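Side-chain contacts in ABC transporter substrate-binding protein (Rhizobium radiobacter, PDB 6TFX), which binds the opine mannopinic acid and serves as the solute-binding protein of an ABC importer that takes up mannityl-opines: residues 97-102 against 114-119; 219-224 against 468-473; 253-256 against 261-264. All coordinates share one frame; numbering follows the deposited sequence.

Contact 1: residues 97-102 against 114-119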
loop_
_atom_site.group_PDB
_atom_site.type_symbol
_atom_site.label_atom_id
_atom_site.label_comp_id
_atom_site.label_asym_id
_atom_site.label_seq_id
_atom_site.Cartn_x
_atom_site.Cartn_y
_atom_site.Cartn_z
ATOM N N LYS A 97 3.850 -18.957 -6.371
ATOM C CA LYS A 97 4.509 -17.816 -7.016
ATOM C C LYS A 97 4.626 -16.673 -5.987
ATOM O O LYS A 97 5.708 -16.139 -5.809
ATOM C CB LYS A 97 3.728 -17.353 -8.251
ATOM C CG LYS A 97 4.401 -16.206 -9.001
ATOM C CD LYS A 97 3.609 -15.858 -10.260
ATOM C CE LYS A 97 4.168 -14.652 -10.981
ATOM N NZ LYS A 97 4.100 -13.423 -10.141
ATOM N N ALA A 98 3.530 -16.372 -5.259
ATOM C CA ALA A 98 3.500 -15.301 -4.257
ATOM C C ALA A 98 4.573 -15.493 -3.182
ATOM O O ALA A 98 5.145 -14.509 -2.723
ATOM C CB ALA A 98 2.127 -15.268 -3.595
ATOM N N ARG A 99 4.835 -16.744 -2.782
ATOM C CA ARG A 99 5.785 -17.030 -1.710
ATOM C C ARG A 99 7.232 -17.232 -2.172
ATOM O O ARG A 99 8.099 -17.517 -1.346
ATOM C CB ARG A 99 5.299 -18.205 -0.853
ATOM C CG ARG A 99 5.352 -19.568 -1.502
ATOM C CD ARG A 99 4.328 -20.453 -0.797
ATOM N NE ARG A 99 4.418 -21.855 -1.219
ATOM C CZ ARG A 99 5.190 -22.765 -0.640
ATOM N NH1 ARG A 99 5.970 -22.431 0.382
ATOM N NH2 ARG A 99 5.197 -24.015 -1.080
ATOM N N ASP A 100 7.497 -17.025 -3.481
ATOM C CA ASP A 100 8.818 -17.188 -4.072
ATOM C C ASP A 100 9.508 -15.825 -4.222
ATOM O O ASP A 100 9.026 -15.005 -5.010
ATOM C CB ASP A 100 8.667 -17.861 -5.446
ATOM C CG ASP A 100 9.977 -18.173 -6.153
ATOM O OD1 ASP A 100 11.047 -17.715 -5.667
ATOM O OD2 ASP A 100 9.933 -18.857 -7.197
ATOM N N PRO A 101 10.649 -15.570 -3.520
ATOM C CA PRO A 101 11.306 -14.249 -3.644
ATOM C C PRO A 101 11.775 -13.894 -5.049
ATOM O O PRO A 101 12.000 -12.725 -5.337
ATOM C CB PRO A 101 12.474 -14.320 -2.646
ATOM C CG PRO A 101 12.673 -15.725 -2.354
ATOM C CD PRO A 101 11.349 -16.430 -2.538
ATOM N N LYS A 102 11.889 -14.894 -5.927
ATOM C CA LYS A 102 12.312 -14.677 -7.312
ATOM C C LYS A 102 11.166 -14.276 -8.243
ATOM O O LYS A 102 11.434 -13.848 -9.373
ATOM C CB LYS A 102 12.991 -15.958 -7.847
ATOM C CG LYS A 102 14.295 -16.300 -7.129
ATOM C CD LYS A 102 14.935 -17.565 -7.684
ATOM C CE LYS A 102 16.224 -17.880 -6.963
ATOM N NZ LYS A 102 16.796 -19.176 -7.407
ATOM N N GLN A 114 4.227 -23.794 4.463
ATOM C CA GLN A 114 5.123 -24.906 4.151
ATOM C C GLN A 114 4.796 -25.438 2.751
ATOM O O GLN A 114 5.694 -25.579 1.917
ATOM C CB GLN A 114 4.984 -26.028 5.190
ATOM C CG GLN A 114 6.032 -27.095 4.996
ATOM C CD GLN A 114 5.665 -28.412 5.634
ATOM O OE1 GLN A 114 5.026 -28.465 6.689
ATOM N NE2 GLN A 114 6.088 -29.504 4.993
ATOM N N LYS A 115 3.504 -25.768 2.509
ATOM C CA LYS A 115 3.109 -26.265 1.197
ATOM C C LYS A 115 1.680 -25.906 0.848
ATOM O O LYS A 115 0.877 -25.591 1.727
ATOM C CB LYS A 115 3.386 -27.770 1.027
ATOM C CG LYS A 115 2.978 -28.632 2.191
ATOM C CD LYS A 115 3.581 -30.038 2.098
ATOM C CE LYS A 115 2.968 -30.930 3.144
ATOM N NZ LYS A 115 3.515 -32.313 3.073
ATOM N N VAL A 116 1.392 -25.906 -0.466
ATOM C CA VAL A 116 0.055 -25.626 -1.007
ATOM C C VAL A 116 -0.156 -26.765 -1.995
ATOM O O VAL A 116 0.655 -26.943 -2.923
ATOM C CB VAL A 116 -0.039 -24.241 -1.697
ATOM C CG1 VAL A 116 -1.483 -23.961 -2.125
ATOM C CG2 VAL A 116 0.469 -23.130 -0.770
ATOM N N GLU A 117 -1.229 -27.535 -1.789
ATOM C CA GLU A 117 -1.494 -28.727 -2.602
ATOM C C GLU A 117 -2.918 -28.783 -3.134
ATOM O O GLU A 117 -3.859 -28.409 -2.435
ATOM C CB GLU A 117 -1.242 -29.995 -1.761
ATOM C CG GLU A 117 0.185 -30.108 -1.250
ATOM C CD GLU A 117 0.440 -31.209 -0.244
ATOM O OE1 GLU A 117 -0.154 -31.172 0.860
ATOM O OE2 GLU A 117 1.260 -32.102 -0.556
ATOM N N ALA A 118 -3.069 -29.306 -4.366
ATOM C CA ALA A 118 -4.376 -29.502 -4.977
ATOM C C ALA A 118 -4.803 -30.920 -4.610
ATOM O O ALA A 118 -4.222 -31.888 -5.128
ATOM C CB ALA A 118 -4.269 -29.357 -6.494
ATOM N N VAL A 119 -5.774 -31.051 -3.692
ATOM C CA VAL A 119 -6.274 -32.372 -3.249
ATOM C C VAL A 119 -7.114 -32.949 -4.396
ATOM O O VAL A 119 -7.042 -34.141 -4.698
ATOM C CB VAL A 119 -7.063 -32.262 -1.924
ATOM C CG1 VAL A 119 -7.666 -33.604 -1.519
ATOM C CG2 VAL A 119 -6.167 -31.718 -0.813
HETATM O O HOH W 1 3.658 -26.511 -2.144
#
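Arg99 lies across the beginning of strand 113-118, its guanidinium set obliquely against the main chain of Gln114 and Lys115. Arg99 NH2 makes one weak, bent hydrogen bond to Gln114 O, 3.4 Å long with an N-H...O angle of 128°, and sits 3.8 Å from Lys115 CA. Arg99 NH2 also gives a second weak bond, 3.1 Å, to a water, which accepts from Val116 N as well, at 2.9 Å. The link to the strand is therefore light, partly direct and partly through water. CG of Arg99 stands between its backbone N and carbonyl carbon (chi1 71°), and from there the chain runs extended to NE. It slides past Val116 in the opposite direction, with Arg99 NE 4.2 Å from Val116 CG2. Its main polar partner is Asp96 on helix 88-98, in a salt bridge from NE, which probably limits its swing. Arginine suits this place because its extended chain carries the guanidinium past the valine methyl to the carbonyl of Gln114. Val116, turned inward, packs on the same helix through Leu95. Gln114 and Lys115 both face Thr127, a classic beta bulge in an edge strand of an antiparallel four-stranded sheet.

Contact 2: residues 219-224 against 468-473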
loop_
_atom_site.group_PDB
_atom_site.type_symbol
_atom_site.label_atom_id
_atom_site.label_comp_id
_atom_site.label_asym_id
_atom_site.label_seq_id
_atom_site.Cartn_x
_atom_site.Cartn_y
_atom_site.Cartn_z
ATOM N N LEU A 219 -15.155 13.531 -15.770
ATOM C CA LEU A 219 -14.893 12.461 -14.800
ATOM C C LEU A 219 -16.034 12.301 -13.829
ATOM O O LEU A 219 -16.575 13.288 -13.329
ATOM C CB LEU A 219 -13.598 12.740 -13.979
ATOM C CG LEU A 219 -12.287 12.987 -14.729
ATOM C CD1 LEU A 219 -11.184 13.446 -13.768
ATOM C CD2 LEU A 219 -11.852 11.756 -15.504
ATOM N N ASP A 220 -16.354 11.055 -13.499
ATOM C CA ASP A 220 -17.343 10.774 -12.469
ATOM C C ASP A 220 -16.650 10.686 -11.102
ATOM O O ASP A 220 -17.290 10.859 -10.061
ATOM C CB ASP A 220 -18.041 9.454 -12.778
ATOM C CG ASP A 220 -18.700 9.487 -14.145
ATOM O OD1 ASP A 220 -19.634 10.307 -14.334
ATOM O OD2 ASP A 220 -18.267 8.704 -15.038
ATOM N N VAL A 221 -15.355 10.354 -11.114
ATOM C CA VAL A 221 -14.546 10.202 -9.898
ATOM C C VAL A 221 -13.193 10.821 -10.148
ATOM O O VAL A 221 -12.617 10.621 -11.215
ATOM C CB VAL A 221 -14.353 8.692 -9.546
ATOM C CG1 VAL A 221 -13.407 8.490 -8.349
ATOM C CG2 VAL A 221 -15.680 8.012 -9.287
ATOM N N GLU A 222 -12.639 11.501 -9.137
ATOM C CA GLU A 222 -11.276 12.000 -9.255
ATOM C C GLU A 222 -10.530 11.839 -7.951
ATOM O O GLU A 222 -11.105 12.036 -6.870
ATOM C CB GLU A 222 -11.202 13.446 -9.757
ATOM C CG GLU A 222 -11.586 14.492 -8.721
ATOM C CD GLU A 222 -10.926 15.854 -8.847
ATOM O OE1 GLU A 222 -11.507 16.827 -8.321
ATOM O OE2 GLU A 222 -9.836 15.953 -9.452
ATOM N N GLN A 223 -9.271 11.443 -8.050
ATOM C CA GLN A 223 -8.423 11.369 -6.864
ATOM C C GLN A 223 -8.154 12.799 -6.401
ATOM O O GLN A 223 -7.937 13.708 -7.224
ATOM C CB GLN A 223 -7.106 10.669 -7.198
ATOM C CG GLN A 223 -6.222 10.433 -5.969
ATOM C CD GLN A 223 -5.073 9.514 -6.255
ATOM O OE1 GLN A 223 -4.898 9.007 -7.376
ATOM N NE2 GLN A 223 -4.257 9.252 -5.216
ATOM N N GLY A 224 -8.168 12.985 -5.096
ATOM C CA GLY A 224 -7.908 14.286 -4.521
ATOM C C GLY A 224 -6.491 14.362 -4.024
ATOM O O GLY A 224 -5.604 13.667 -4.530
ATOM N N ASN A 468 -22.626 12.749 -6.737
ATOM C CA ASN A 468 -23.577 11.979 -5.923
ATOM C C ASN A 468 -24.497 11.055 -6.755
ATOM O O ASN A 468 -25.252 10.281 -6.170
ATOM C CB ASN A 468 -24.391 12.864 -4.964
ATOM C CG ASN A 468 -25.314 13.850 -5.618
ATOM O OD1 ASN A 468 -25.391 13.974 -6.850
ATOM N ND2 ASN A 468 -26.028 14.593 -4.792
ATOM N N LYS A 469 -24.412 11.116 -8.105
ATOM C CA LYS A 469 -25.160 10.219 -8.992
ATOM C C LYS A 469 -24.505 8.820 -8.969
ATOM O O LYS A 469 -25.107 7.863 -9.446
ATOM C CB LYS A 469 -25.208 10.768 -10.430
ATOM C CG LYS A 469 -23.861 10.893 -11.143
ATOM C CD LYS A 469 -24.047 11.434 -12.562
ATOM C CE LYS A 469 -22.771 12.006 -13.132
ATOM N NZ LYS A 469 -23.048 12.926 -14.269
ATOM N N LEU A 470 -23.257 8.713 -8.479
ATOM C CA LEU A 470 -22.576 7.417 -8.455
ATOM C C LEU A 470 -22.817 6.771 -7.095
ATOM O O LEU A 470 -22.663 7.439 -6.083
ATOM C CB LEU A 470 -21.061 7.634 -8.673
ATOM C CG LEU A 470 -20.152 6.372 -8.552
ATOM C CD1 LEU A 470 -20.532 5.297 -9.573
ATOM C CD2 LEU A 470 -18.720 6.739 -8.750
ATOM N N GLY A 471 -23.219 5.499 -7.088
ATOM C CA GLY A 471 -23.409 4.734 -5.864
ATOM C C GLY A 471 -22.419 3.583 -5.814
ATOM O O GLY A 471 -22.253 2.859 -6.810
ATOM N N TRP A 472 -21.712 3.408 -4.679
ATOM C CA TRP A 472 -20.754 2.308 -4.591
ATOM C C TRP A 472 -21.435 0.945 -4.426
ATOM O O TRP A 472 -20.863 -0.069 -4.818
ATOM C CB TRP A 472 -19.782 2.497 -3.419
ATOM C CG TRP A 472 -18.964 3.758 -3.457
ATOM C CD1 TRP A 472 -18.893 4.710 -2.485
ATOM C CD2 TRP A 472 -18.036 4.157 -4.480
ATOM N NE1 TRP A 472 -18.004 5.698 -2.848
ATOM C CE2 TRP A 472 -17.453 5.379 -4.065
ATOM C CE3 TRP A 472 -17.630 3.597 -5.707
ATOM C CZ2 TRP A 472 -16.509 6.065 -4.846
ATOM C CZ3 TRP A 472 -16.714 4.295 -6.494
ATOM C CH2 TRP A 472 -16.173 5.517 -6.062
ATOM N N GLY A 473 -22.620 0.935 -3.815
ATOM C CA GLY A 473 -23.341 -0.291 -3.488
ATOM C C GLY A 473 -23.098 -0.731 -2.052
ATOM O O GLY A 473 -23.650 -1.734 -1.580
#
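The backbones of 219-224 and 468-473 come nearest at Asp220 and Leu470, whose CA atoms are 7.4 Å apart, and no hydrogen bond joins the two segments, so side chains alone make the contact. Its centre is Val221, whose CG2 meets Leu470 CD2 at 3.3 Å, tighter than usual for two methyl groups. The two side chains cross at about a right angle, and one branch of each does the touching. In Leu470 the branch point CG lies anti to the backbone N (chi1 175°), and from it CD2 reaches Val221. Val221 CG2 also approaches Trp472 CH2, 4.1 Å away, the indole lying oblique to it. Branched and aromatic residues suit this buried spot, where one valine methyl serves two neighbours. Trp472 keeps its only polar side-chain atom satisfied, since NE1 bonds to Asp243. At the other end, Asp220 and Lys469 also cross nearly at right angles, and Asp220 OD1 comes 3.8 Å from Lys469 CE. Lys469 NZ is 4.3 Å from Asp220 OD1, beyond a salt bridge, though opposite charges this near probably attract. The carboxylate's firmer partners are Lys3, in a salt bridge to OD1, and the backbone N of Ser7, bonded to OD2. Strand 221-223 runs between strands 5-10 and 454-467 of the large mixed sheet, with helix 207-215 packing on Leu219 and Glu222, while 470-471 pairs with 491-492 in a two-stranded antiparallel sheet whose Phe492 touches Asp220, Lys469 and Leu470; Arg466 packs on both Val221 and Trp472.

Contact 3: residues 253-256 against 261-264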
loop_
_atom_site.group_PDB
_atom_site.type_symbol
_atom_site.label_atom_id
_atom_site.label_comp_id
_atom_site.label_asym_id
_atom_site.label_seq_id
_atom_site.Cartn_x
_atom_site.Cartn_y
_atom_site.Cartn_z
ATOM N N LEU A 253 10.463 9.579 6.824
ATOM C CA LEU A 253 11.767 9.786 6.178
ATOM C C LEU A 253 12.595 8.608 6.673
ATOM O O LEU A 253 12.947 8.560 7.867
ATOM C CB LEU A 253 12.426 11.092 6.684
ATOM C CG LEU A 253 11.747 12.362 6.244
ATOM C CD1 LEU A 253 12.269 13.556 7.064
ATOM C CD2 LEU A 253 12.001 12.594 4.751
ATOM N N HIS A 254 12.883 7.628 5.777
ATOM C CA HIS A 254 13.717 6.472 6.112
ATOM C C HIS A 254 15.136 6.899 5.792
ATOM O O HIS A 254 15.419 7.232 4.640
ATOM C CB HIS A 254 13.355 5.270 5.242
ATOM C CG HIS A 254 11.967 4.794 5.514
ATOM N ND1 HIS A 254 11.708 3.860 6.510
ATOM C CD2 HIS A 254 10.804 5.154 4.924
ATOM C CE1 HIS A 254 10.391 3.688 6.509
ATOM N NE2 HIS A 254 9.795 4.433 5.572
ATOM N N ILE A 255 16.010 6.912 6.795
ATOM C CA ILE A 255 17.391 7.411 6.594
ATOM C C ILE A 255 18.329 6.222 6.464
ATOM O O ILE A 255 18.362 5.395 7.378
ATOM C CB ILE A 255 17.830 8.300 7.801
ATOM C CG1 ILE A 255 16.883 9.532 7.993
ATOM C CG2 ILE A 255 19.305 8.736 7.653
ATOM C CD1 ILE A 255 17.102 10.170 9.459
ATOM N N ASN A 256 19.158 6.192 5.411
ATOM C CA ASN A 256 20.111 5.091 5.277
ATOM C C ASN A 256 21.205 5.344 6.307
ATOM O O ASN A 256 22.081 6.195 6.097
ATOM C CB ASN A 256 20.676 4.987 3.853
ATOM C CG ASN A 256 21.569 3.794 3.689
ATOM O OD1 ASN A 256 22.161 3.298 4.649
ATOM N ND2 ASN A 256 21.701 3.320 2.470
ATOM N N PRO A 261 26.678 11.517 5.707
ATOM C CA PRO A 261 26.951 11.865 7.112
ATOM C C PRO A 261 25.941 11.285 8.094
ATOM O O PRO A 261 26.045 11.517 9.298
ATOM C CB PRO A 261 26.855 13.397 7.102
ATOM C CG PRO A 261 25.753 13.668 6.084
ATOM C CD PRO A 261 26.018 12.632 4.993
ATOM N N PHE A 262 24.946 10.552 7.565
ATOM C CA PHE A 262 23.845 10.042 8.377
ATOM C C PHE A 262 24.180 8.765 9.170
ATOM O O PHE A 262 23.291 8.220 9.853
ATOM C CB PHE A 262 22.590 9.879 7.527
ATOM C CG PHE A 262 22.037 11.225 7.090
ATOM C CD1 PHE A 262 21.272 12.003 7.965
ATOM C CD2 PHE A 262 22.302 11.724 5.818
ATOM C CE1 PHE A 262 20.781 13.259 7.571
ATOM C CE2 PHE A 262 21.827 12.984 5.430
ATOM C CZ PHE A 262 21.069 13.744 6.308
ATOM N N ASN A 263 25.438 8.300 9.094
ATOM C CA ASN A 263 25.884 7.195 9.936
ATOM C C ASN A 263 26.224 7.705 11.356
ATOM O O ASN A 263 26.455 6.887 12.254
ATOM C CB ASN A 263 27.015 6.398 9.318
ATOM C CG ASN A 263 28.262 7.203 9.115
ATOM O OD1 ASN A 263 28.220 8.414 8.922
ATOM N ND2 ASN A 263 29.417 6.538 9.177
ATOM N N ASP A 264 26.240 9.048 11.564
ATOM C CA ASP A 264 26.439 9.640 12.888
ATOM C C ASP A 264 25.029 9.892 13.450
ATOM O O ASP A 264 24.241 10.650 12.864
ATOM C CB ASP A 264 27.199 10.969 12.777
ATOM C CG ASP A 264 27.581 11.621 14.105
ATOM O OD1 ASP A 264 26.892 11.374 15.124
ATOM O OD2 ASP A 264 28.567 12.374 14.130
#
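Apolar contact dominates here, and it is made by Ile255 and Phe262. The methyl CG2 of Ile255 sits 3.5 Å from Phe262 CB and 3.7 Å from Phe262 CG, with Phe262 CD1 at 3.8 Å, so a single branch meets the root of the phenyl group. The two side chains cross at about a right angle, and the ring is oblique to the methyl. CG2 points there because it lies anti to the backbone N, leaving CG1 beside that nitrogen (chi1 -59°). Leu271 of helix 265-272 packs on both residues, and a branched aliphatic beside an aromatic fits such a buried place.

Polar atoms touch the contact lightly: Asn256 O is 4.0 Å from Phe262 CB, while Asn256 OD1 is hydrogen-bonded to Thr258 OG1. Within 261-264 a type I turn, closed by a weak bond of 3.4 Å from Asp264 N to Pro261 O, follows a cis peptide. Asp264 then takes the N-cap of helix 265-272, a fitting role for a short carboxylate. On the strand side, the backbone of Ile255 bonds to that of Cys453, a magnesium ligand.

With no hydrogen bond across it, the contact relies on apolar burial to tuck the turn against the strand end.

The three contacts lie far apart, with centres about 38 Å (contacts 1 and 2), about 37 Å (1 and 3) and about 42 Å (2 and 3) from one another, and none touches another. Contact 1 comes first along the chain and involves a separate four-stranded antiparallel sheet and helix 88-98. Contacts 2 and 3 both reach the large mixed sheet, on opposite sides of the chain's centre: 221-223 and 240-255 each pair with the long strand 454-467. Contact 3 falls within the sequence between the two segments of contact 2, so the final part of the chain returns to meet residues near 220. The contacts thus lie in separate parts of the opine-binding protein, two of them tied to one sheet by strand 454-467.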